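Local coordinates for hydroxyethylphosphonate dioxygenase (Streptomyces albus, PDB 6B9R), which probably catalyses the iron-dependent oxidative cleavage of 2-hydroxyethylphosphonate to hydroxymethylphosphonate, consuming molecular oxygen, at residues Y152-F157 / L204-G209; S181-P186 / A334-H339. All coordinates share one frame; numbering follows the deposited sequence.

Contact 1: residues Y152-F157 / L204-G209; sequences YQFTYF and LALTYG. With FE (Fe (III) ion), chain E; 2HE ((2-hydroxyethyl)phosphonic acid), chain F.
Gln153 and Thr207 face each other as a non-hydrogen-bonded pair of two antiparallel strands, and their side chains leave the sheet on the side that carries the iron. From CB outward, Gln153 has CG anti to the backbone N (chi1 -167°) and then runs on extended, CB and CG passing the methyl of Thr207, with CG 3.6 Å from its CG2. At the tip the amide splits its work: OE1 binds the iron at 2.1 Å, while NE2 gives one hydrogen to Thr155 OG1, 2.6 Å away and almost in the amide plane, and another to O4 of the bound 2-hydroxyethylphosphonate. Those two bonds on NE2 are consistent with one orientation of the amide, with OE1 turned to the iron. Ala205 CB is 3.8 Å from Gln153 NE2. His149 and His190 complete the protein ligands, and O3 and O4 of the substrate chelate the same ion, an arrangement that fits a cupin-type beta-barrel with its mononuclear iron inside. Phe154, Leu206, Tyr152 and Tyr208 point to the other side of the sheet. There Phe154 and Leu206 lie side by side, CD1 of the leucine touching the edge of the phenyl ring at CD2, 3.9 Å away. Tyr152 sets its CB over a face of the Tyr208 ring, toward the rim, while the two rings run nearly parallel but barely overlap. Leu415 and Leu417 of strand 412-419 pack against this side. Between the strands, Leu206 N reaches Phe154 O at 2.8 Å, and Phe154 N bonds back to Leu206 O.

Contact 2: residues S181-P186 / A334-H339; sequences SVWGLP and AGDPLH
This is a buried loop-on-strand contact: residues 334-339, in the loop between strands 328-332 and 343-349 of one sheet, pack on strand 181-184 of the other, chiefly around the indole of Trp183. Its CG stands anti to the backbone N (chi1 -177°), and the indole lies against residues 335-339. Asp336 CB sits over one face, 3.6 Å from the centroid of the six-membered ring, as a CH-pi contact, and the carboxylate beyond it lies within 9° of parallel to the indole. Gly335 C covers the same ring system toward its rim. At the far edge the indole meets His339 in an offset edge-to-face pair, planes at 72°, where Trp183 CZ2 comes 3.7 Å from His339 ND1; Tyr208 OH hydrogen-bonds both His339 ND1 and Trp183 NE1. Leu338 CD2 completes the apolar end, touching Leu185 CD2 at 3.9 Å. A type I turn from Asp336 to His339 brings these side chains round the indole; within it Asp336 OD2 accepts from Leu338 N at 3.0 Å, an Asx turn, and hydrogen-bonds Thr301 as well. At the other end Ala334 N donates to Ser181 OG at 3.0 Å, while Ala334 CB rests against the strand near Trp183 N. Strand 181-184 is flanked in its sheet by strands 152-158 and 307-310, with Val182 touching Val307 and Ile309, and Leu338 packs on Phe429 in helix 425-433 of the second subunit.

How the contacts relate
The centres of the two contacts are about 9 Å apart, and they share one antiparallel sheet, in which strands 202-208, 152-158 and 181-184 lie side by side in that order. Along the chain the segments alternate: 152-157, 181-186, 204-209, then 334-339 from the connection between two strands of the other seven-stranded sheet. The junction is Tyr208 OH, 2.6 Å from His339 ND1 and 2.8 Å from Trp183 NE1, both probable hydrogen bonds. Contact 1 carries an iron ligand on its inner side, whereas contact 2 joins the back of the same sheet to the loop, linking the metal-binding half to the second sheet.

Contact 1: residues Y152-F157 / L204-G209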
ATOM      1  N   TYR A 152      -7.677 -10.214  -9.022  1.00 21.11           N
ATOM      2  CA  TYR A 152      -7.621  -9.904 -10.445  1.00 19.19           C
ATOM      3  C   TYR A 152      -7.190 -11.141 -11.222  1.00 22.48           C
ATOM      4  O   TYR A 152      -6.481 -12.003 -10.701  1.00 20.19           O
ATOM      5  CB  TYR A 152      -6.622  -8.777 -10.701  1.00 18.07           C
ATOM      6  CG  TYR A 152      -7.015  -7.458 -10.077  1.00 18.25           C
ATOM      7  CD1 TYR A 152      -6.780  -7.200  -8.726  1.00 17.30           C
ATOM      8  CD2 TYR A 152      -7.607  -6.462 -10.847  1.00 20.16           C
ATOM      9  CE1 TYR A 152      -7.149  -5.988  -8.161  1.00 17.09           C
ATOM     10  CE2 TYR A 152      -7.967  -5.247 -10.295  1.00 19.82           C
ATOM     11  CZ  TYR A 152      -7.732  -5.012  -8.960  1.00 21.47           C
ATOM     12  OH  TYR A 152      -8.095  -3.805  -8.428  1.00 23.66           O
ATOM     13  N   GLN A 153      -7.605 -11.243 -12.483  1.00 19.23           N
ATOM     14  CA  GLN A 153      -7.132 -12.376 -13.267  1.00 19.18           C
ATOM     15  C   GLN A 153      -6.557 -11.938 -14.601  1.00 20.13           C
ATOM     16  O   GLN A 153      -7.162 -11.140 -15.319  1.00 24.33           O
ATOM     17  CB  GLN A 153      -8.232 -13.405 -13.507  1.00 28.51           C
ATOM     18  CG  GLN A 153      -7.684 -14.719 -14.029  1.00 24.66           C
ATOM     19  CD  GLN A 153      -8.712 -15.832 -13.949  1.00 28.63           C
ATOM     20  OE1 GLN A 153      -9.335 -16.030 -12.918  1.00 25.73           O
ATOM     21  NE2 GLN A 153      -8.899 -16.553 -15.046  1.00 23.32           N
ATOM     22  N   PHE A 154      -5.379 -12.458 -14.908  1.00 15.00           N
ATOM     23  CA  PHE A 154      -4.826 -12.466 -16.250  1.00 14.89           C
ATOM     24  C   PHE A 154      -4.866 -13.901 -16.737  1.00 19.29           C
ATOM     25  O   PHE A 154      -4.333 -14.797 -16.072  1.00 18.54           O
ATOM     26  CB  PHE A 154      -3.384 -11.951 -16.282  1.00 17.75           C
ATOM     27  CG  PHE A 154      -2.708 -12.244 -17.571  1.00 18.59           C
ATOM     28  CD1 PHE A 154      -2.932 -11.445 -18.680  1.00 17.25           C
ATOM     29  CD2 PHE A 154      -1.906 -13.358 -17.707  1.00 15.52           C
ATOM     30  CE1 PHE A 154      -2.342 -11.743 -19.899  1.00 14.46           C
ATOM     31  CE2 PHE A 154      -1.321 -13.669 -18.934  1.00 17.52           C
ATOM     32  CZ  PHE A 154      -1.536 -12.849 -20.030  1.00 19.04           C
ATOM     33  N   THR A 155      -5.480 -14.125 -17.893  1.00 16.54           N
ATOM     34  CA  THR A 155      -5.628 -15.466 -18.424  1.00 15.87           C
ATOM     35  C   THR A 155      -5.004 -15.536 -19.806  1.00 18.72           C
ATOM     36  O   THR A 155      -5.268 -14.677 -20.652  1.00 15.80           O
ATOM     37  CB  THR A 155      -7.099 -15.872 -18.486  1.00 19.13           C
ATOM     38  OG1 THR A 155      -7.667 -15.780 -17.169  1.00 22.64           O
ATOM     39  CG2 THR A 155      -7.223 -17.297 -18.972  1.00 18.16           C
ATOM     40  N   TYR A 156      -4.176 -16.550 -20.020  1.00 16.01           N
ATOM     41  CA  TYR A 156      -3.577 -16.856 -21.313  1.00 16.15           C
ATOM     42  C   TYR A 156      -4.174 -18.153 -21.840  1.00 16.78           C
ATOM     43  O   TYR A 156      -4.226 -19.143 -21.108  1.00 17.03           O
ATOM     44  CB  TYR A 156      -2.061 -16.995 -21.176  1.00 18.19           C
ATOM     45  CG  TYR A 156      -1.387 -17.332 -22.472  1.00 18.07           C
ATOM     46  CD1 TYR A 156      -1.002 -16.333 -23.347  1.00 18.42           C
ATOM     47  CD2 TYR A 156      -1.136 -18.655 -22.823  1.00 16.55           C
ATOM     48  CE1 TYR A 156      -0.376 -16.644 -24.550  1.00 21.98           C
ATOM     49  CE2 TYR A 156      -0.519 -18.973 -24.018  1.00 21.19           C
ATOM     50  CZ  TYR A 156      -0.144 -17.964 -24.879  1.00 17.80           C
ATOM     51  OH  TYR A 156       0.475 -18.287 -26.065  1.00 22.05           O
ATOM     52  N   PHE A 157      -4.627 -18.154 -23.101  1.00 19.27           N
ATOM     53  CA  PHE A 157      -5.381 -19.280 -23.656  1.00 18.45           C
ATOM     54  C   PHE A 157      -4.508 -20.177 -24.533  1.00 18.98           C
ATOM     55  O   PHE A 157      -3.702 -19.689 -25.327  1.00 18.84           O
ATOM     56  CB  PHE A 157      -6.573 -18.770 -24.469  1.00 21.02           C
ATOM     57  CG  PHE A 157      -7.587 -18.033 -23.645  1.00 18.64           C
ATOM     58  CD1 PHE A 157      -8.580 -18.726 -22.970  1.00 22.15           C
ATOM     59  CD2 PHE A 157      -7.542 -16.652 -23.533  1.00 17.43           C
ATOM     60  CE1 PHE A 157      -9.526 -18.055 -22.206  1.00 18.27           C
ATOM     61  CE2 PHE A 157      -8.477 -15.966 -22.775  1.00 19.00           C
ATOM     62  CZ  PHE A 157      -9.474 -16.669 -22.097  1.00 20.21           C
ATOM     63  N   LEU A 204      -3.543 -20.683 -18.621  1.00 18.63           N
ATOM     64  CA  LEU A 204      -2.730 -20.256 -17.488  1.00 19.17           C
ATOM     65  C   LEU A 204      -3.511 -19.109 -16.869  1.00 22.86           C
ATOM     66  O   LEU A 204      -3.525 -17.997 -17.402  1.00 20.56           O
ATOM     67  CB  LEU A 204      -1.323 -19.846 -17.914  1.00 18.57           C
ATOM     68  CG  LEU A 204      -0.291 -20.973 -18.114  1.00 17.93           C
ATOM     69  CD1 LEU A 204       0.034 -21.675 -16.796  1.00 19.92           C
ATOM     70  CD2 LEU A 204      -0.743 -21.995 -19.149  1.00 22.82           C
ATOM     71  N   ALA A 205      -4.209 -19.413 -15.772  1.00 18.20           N
ATOM     72  CA  ALA A 205      -5.028 -18.456 -15.021  1.00 20.92           C
ATOM     73  C   ALA A 205      -4.148 -17.851 -13.936  1.00 21.33           C
ATOM     74  O   ALA A 205      -3.993 -18.427 -12.854  1.00 20.48           O
ATOM     75  CB  ALA A 205      -6.255 -19.144 -14.424  1.00 21.57           C
ATOM     76  N   LEU A 206      -3.544 -16.702 -14.237  1.00 20.05           N
ATOM     77  CA  LEU A 206      -2.579 -16.075 -13.350  1.00 24.96           C
ATOM     78  C   LEU A 206      -3.301 -14.995 -12.544  1.00 28.53           C
ATOM     79  O   LEU A 206      -3.308 -13.810 -12.892  1.00 22.69           O
ATOM     80  CB  LEU A 206      -1.404 -15.506 -14.164  1.00 23.53           C
ATOM     81  CG  LEU A 206      -0.792 -16.427 -15.241  1.00 17.06           C
ATOM     82  CD1 LEU A 206       0.463 -15.806 -15.869  1.00 17.52           C
ATOM     83  CD2 LEU A 206      -0.486 -17.817 -14.690  1.00 22.37           C
ATOM     84  N   THR A 207      -3.931 -15.420 -11.451  1.00 22.37           N
ATOM     85  CA  THR A 207      -4.587 -14.448 -10.589  1.00 19.81           C
ATOM     86  C   THR A 207      -3.576 -13.815  -9.634  1.00 24.67           C
ATOM     87  O   THR A 207      -2.534 -14.394  -9.316  1.00 21.71           O
ATOM     88  CB  THR A 207      -5.741 -15.080  -9.794  1.00 23.88           C
ATOM     89  OG1 THR A 207      -5.223 -15.994  -8.822  1.00 20.40           O
ATOM     90  CG2 THR A 207      -6.710 -15.826 -10.714  1.00 21.49           C
ATOM     91  N   TYR A 208      -3.893 -12.603  -9.185  1.00 21.05           N
ATOM     92  CA  TYR A 208      -2.995 -11.828  -8.339  1.00 26.25           C
ATOM     93  C   TYR A 208      -3.805 -10.724  -7.670  1.00 22.45           C
ATOM     94  O   TYR A 208      -4.958 -10.459  -8.031  1.00 19.38           O
ATOM     95  CB  TYR A 208      -1.803 -11.275  -9.138  1.00 19.74           C
ATOM     96  CG  TYR A 208      -2.147 -10.133 -10.083  1.00 17.56           C
ATOM     97  CD1 TYR A 208      -2.677 -10.388 -11.349  1.00 16.46           C
ATOM     98  CD2 TYR A 208      -1.920  -8.807  -9.717  1.00 17.66           C
ATOM     99  CE1 TYR A 208      -2.994  -9.352 -12.219  1.00 16.52           C
ATOM    100  CE2 TYR A 208      -2.237  -7.750 -10.586  1.00 17.59           C
ATOM    101  CZ  TYR A 208      -2.774  -8.039 -11.844  1.00 19.60           C
ATOM    102  OH  TYR A 208      -3.089  -7.017 -12.731  1.00 16.74           O
ATOM    103  N   GLY A 209      -3.196 -10.110  -6.652  1.00 26.66           N
ATOM    104  CA  GLY A 209      -3.953  -9.240  -5.768  1.00 29.79           C
ATOM    105  C   GLY A 209      -3.567  -7.765  -5.783  1.00 47.58           C
ATOM    106  O   GLY A 209      -4.405  -6.902  -6.066  1.00 53.88           O
TER
HETATM  107 FE    FE E 501     -10.961 -17.175 -12.152  1.00 35.42          FE
HETATM  108  O3  2HE F 502     -11.937 -19.251 -11.257  1.00 33.13           O
HETATM  109  P   2HE F 502     -12.374 -20.622 -11.630  1.00 44.39           P
HETATM  110  O1  2HE F 502     -13.979 -20.729 -11.583  1.00 27.80           O
HETATM  111  O2  2HE F 502     -11.728 -21.735 -10.652  1.00 35.34           O
HETATM  112  CA  2HE F 502     -11.789 -20.869 -13.322  1.00 39.72           C
HETATM  113  CB  2HE F 502     -10.408 -20.227 -13.420  1.00 40.58           C
HETATM  114  O4  2HE F 502     -10.497 -18.798 -13.532  1.00 36.78           O
HETATM  115  O   HOH W   1      -8.819 -18.356 -11.414  1.00 29.58           O

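Contact 2: residues S181-P186 / A334-H339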
ATOM      1  N   SER A 181      -5.600 -13.615 -24.828  1.00 19.01           N
ATOM      2  CA  SER A 181      -5.487 -13.374 -23.392  1.00 18.72           C
ATOM      3  C   SER A 181      -6.543 -12.370 -22.958  1.00 18.75           C
ATOM      4  O   SER A 181      -7.084 -11.616 -23.767  1.00 18.89           O
ATOM      5  CB  SER A 181      -4.082 -12.885 -23.026  1.00 18.32           C
ATOM      6  OG  SER A 181      -3.783 -11.654 -23.666  1.00 18.23           O
ATOM      7  N   VAL A 182      -6.819 -12.350 -21.656  1.00 18.61           N
ATOM      8  CA  VAL A 182      -7.812 -11.435 -21.117  1.00 18.64           C
ATOM      9  C   VAL A 182      -7.367 -11.038 -19.719  1.00 18.31           C
ATOM     10  O   VAL A 182      -6.686 -11.801 -19.029  1.00 18.16           O
ATOM     11  CB  VAL A 182      -9.216 -12.074 -21.105  1.00 19.03           C
ATOM     12  CG1 VAL A 182      -9.210 -13.347 -20.281  1.00 19.95           C
ATOM     13  CG2 VAL A 182     -10.287 -11.079 -20.611  1.00 19.09           C
ATOM     14  N   TRP A 183      -7.710  -9.814 -19.336  1.00 18.21           N
ATOM     15  CA  TRP A 183      -7.451  -9.282 -18.003  1.00 19.91           C
ATOM     16  C   TRP A 183      -8.792  -8.873 -17.407  1.00 18.12           C
ATOM     17  O   TRP A 183      -9.619  -8.276 -18.098  1.00 18.32           O
ATOM     18  CB  TRP A 183      -6.479  -8.083 -18.071  1.00 17.64           C
ATOM     19  CG  TRP A 183      -6.084  -7.497 -16.726  1.00 17.41           C
ATOM     20  CD1 TRP A 183      -4.962  -7.793 -15.989  1.00 17.11           C
ATOM     21  CD2 TRP A 183      -6.799  -6.505 -15.985  1.00 17.36           C
ATOM     22  NE1 TRP A 183      -4.943  -7.040 -14.835  1.00 16.94           N
ATOM     23  CE2 TRP A 183      -6.062  -6.248 -14.805  1.00 17.10           C
ATOM     24  CE3 TRP A 183      -7.996  -5.808 -16.202  1.00 17.57           C
ATOM     25  CZ2 TRP A 183      -6.481  -5.326 -13.855  1.00 21.22           C
ATOM     26  CZ3 TRP A 183      -8.413  -4.894 -15.256  1.00 20.97           C
ATOM     27  CH2 TRP A 183      -7.659  -4.655 -14.098  1.00 18.29           C
ATOM     28  N   GLY A 184      -9.023  -9.200 -16.140  1.00 18.07           N
ATOM     29  CA  GLY A 184     -10.359  -9.100 -15.574  1.00 18.30           C
ATOM     30  C   GLY A 184     -10.347  -8.600 -14.143  1.00 20.77           C
ATOM     31  O   GLY A 184      -9.409  -8.840 -13.380  1.00 18.98           O
ATOM     32  N   LEU A 185     -11.437  -7.919 -13.776  1.00 19.16           N
ATOM     33  CA  LEU A 185     -11.582  -7.201 -12.519  1.00 19.67           C
ATOM     34  C   LEU A 185     -12.028  -8.134 -11.406  1.00 19.50           C
ATOM     35  O   LEU A 185     -12.558  -9.220 -11.660  1.00 18.50           O
ATOM     36  CB  LEU A 185     -12.591  -6.068 -12.688  1.00 23.94           C
ATOM     37  CG  LEU A 185     -12.093  -4.884 -13.509  1.00 25.55           C
ATOM     38  CD1 LEU A 185     -13.239  -3.892 -13.757  1.00 22.59           C
ATOM     39  CD2 LEU A 185     -10.928  -4.214 -12.796  1.00 21.99           C
ATOM     40  N   PRO A 186     -11.826  -7.722 -10.152  1.00 21.00           N
ATOM     41  CA  PRO A 186     -12.294  -8.526  -9.016  1.00 20.56           C
ATOM     42  C   PRO A 186     -13.787  -8.833  -9.090  1.00 21.35           C
ATOM     43  O   PRO A 186     -14.591  -8.000  -9.511  1.00 23.02           O
ATOM     44  CB  PRO A 186     -11.974  -7.636  -7.807  1.00 22.71           C
ATOM     45  CG  PRO A 186     -10.816  -6.810  -8.238  1.00 17.66           C
ATOM     46  CD  PRO A 186     -11.068  -6.535  -9.717  1.00 18.82           C
ATOM     47  N   ALA A 334      -2.799  -9.040 -22.582  1.00 15.98           N
ATOM     48  CA  ALA A 334      -3.848  -8.182 -22.041  1.00 16.19           C
ATOM     49  C   ALA A 334      -3.410  -7.521 -20.740  1.00 17.27           C
ATOM     50  O   ALA A 334      -2.769  -8.146 -19.891  1.00 15.69           O
ATOM     51  CB  ALA A 334      -5.118  -9.001 -21.799  1.00 13.72           C
ATOM     52  N   GLY A 335      -3.785  -6.261 -20.573  1.00 17.54           N
ATOM     53  CA  GLY A 335      -3.591  -5.587 -19.309  1.00 20.39           C
ATOM     54  C   GLY A 335      -4.597  -4.472 -19.203  1.00 21.47           C
ATOM     55  O   GLY A 335      -5.576  -4.427 -19.943  1.00 21.07           O
ATOM     56  N   ASP A 336      -4.333  -3.530 -18.293  1.00 19.14           N
ATOM     57  CA  ASP A 336      -5.270  -2.424 -18.089  1.00 21.83           C
ATOM     58  C   ASP A 336      -4.565  -1.290 -17.366  1.00 17.21           C
ATOM     59  O   ASP A 336      -3.749  -1.558 -16.469  1.00 16.39           O
ATOM     60  CB  ASP A 336      -6.498  -2.865 -17.295  1.00 20.74           C
ATOM     61  CG  ASP A 336      -7.627  -1.835 -17.367  1.00 24.38           C
ATOM     62  OD1 ASP A 336      -8.322  -1.806 -18.403  1.00 25.60           O
ATOM     63  OD2 ASP A 336      -7.811  -1.078 -16.397  1.00 21.81           O
ATOM     64  N   PRO A 337      -4.842  -0.026 -17.721  1.00 15.25           N
ATOM     65  CA  PRO A 337      -4.186   1.099 -17.030  1.00 18.38           C
ATOM     66  C   PRO A 337      -4.605   1.260 -15.582  1.00 19.03           C
ATOM     67  O   PRO A 337      -3.964   2.037 -14.860  1.00 18.13           O
ATOM     68  CB  PRO A 337      -4.602   2.335 -17.852  1.00 15.19           C
ATOM     69  CG  PRO A 337      -5.099   1.782 -19.186  1.00 26.09           C
ATOM     70  CD  PRO A 337      -5.615   0.400 -18.902  1.00 22.87           C
ATOM     71  N   LEU A 338      -5.665   0.588 -15.128  1.00 17.29           N
ATOM     72  CA  LEU A 338      -5.928   0.592 -13.690  1.00 16.58           C
ATOM     73  C   LEU A 338      -4.788  -0.076 -12.937  1.00 17.98           C
ATOM     74  O   LEU A 338      -4.538   0.233 -11.763  1.00 15.20           O
ATOM     75  CB  LEU A 338      -7.253  -0.112 -13.377  1.00 19.93           C
ATOM     76  CG  LEU A 338      -7.678  -0.157 -11.899  1.00 31.06           C
ATOM     77  CD1 LEU A 338      -8.361   1.146 -11.488  1.00 33.08           C
ATOM     78  CD2 LEU A 338      -8.575  -1.359 -11.593  1.00 33.32           C
ATOM     79  N   HIS A 339      -4.083  -0.983 -13.605  1.00 16.47           N
ATOM     80  CA  HIS A 339      -2.918  -1.675 -13.067  1.00 14.42           C
ATOM     81  C   HIS A 339      -1.710  -1.373 -13.947  1.00 13.94           C
ATOM     82  O   HIS A 339      -1.239  -2.237 -14.697  1.00 16.52           O
ATOM     83  CB  HIS A 339      -3.168  -3.178 -12.983  1.00 12.95           C
ATOM     84  CG  HIS A 339      -3.752  -3.612 -11.675  1.00 12.54           C
ATOM     85  ND1 HIS A 339      -3.829  -4.936 -11.300  1.00 15.31           N
ATOM     86  CD2 HIS A 339      -4.292  -2.896 -10.661  1.00 21.22           C
ATOM     87  CE1 HIS A 339      -4.377  -5.016 -10.099  1.00 19.20           C
ATOM     88  NE2 HIS A 339      -4.670  -3.793  -9.693  1.00 19.34           N
TER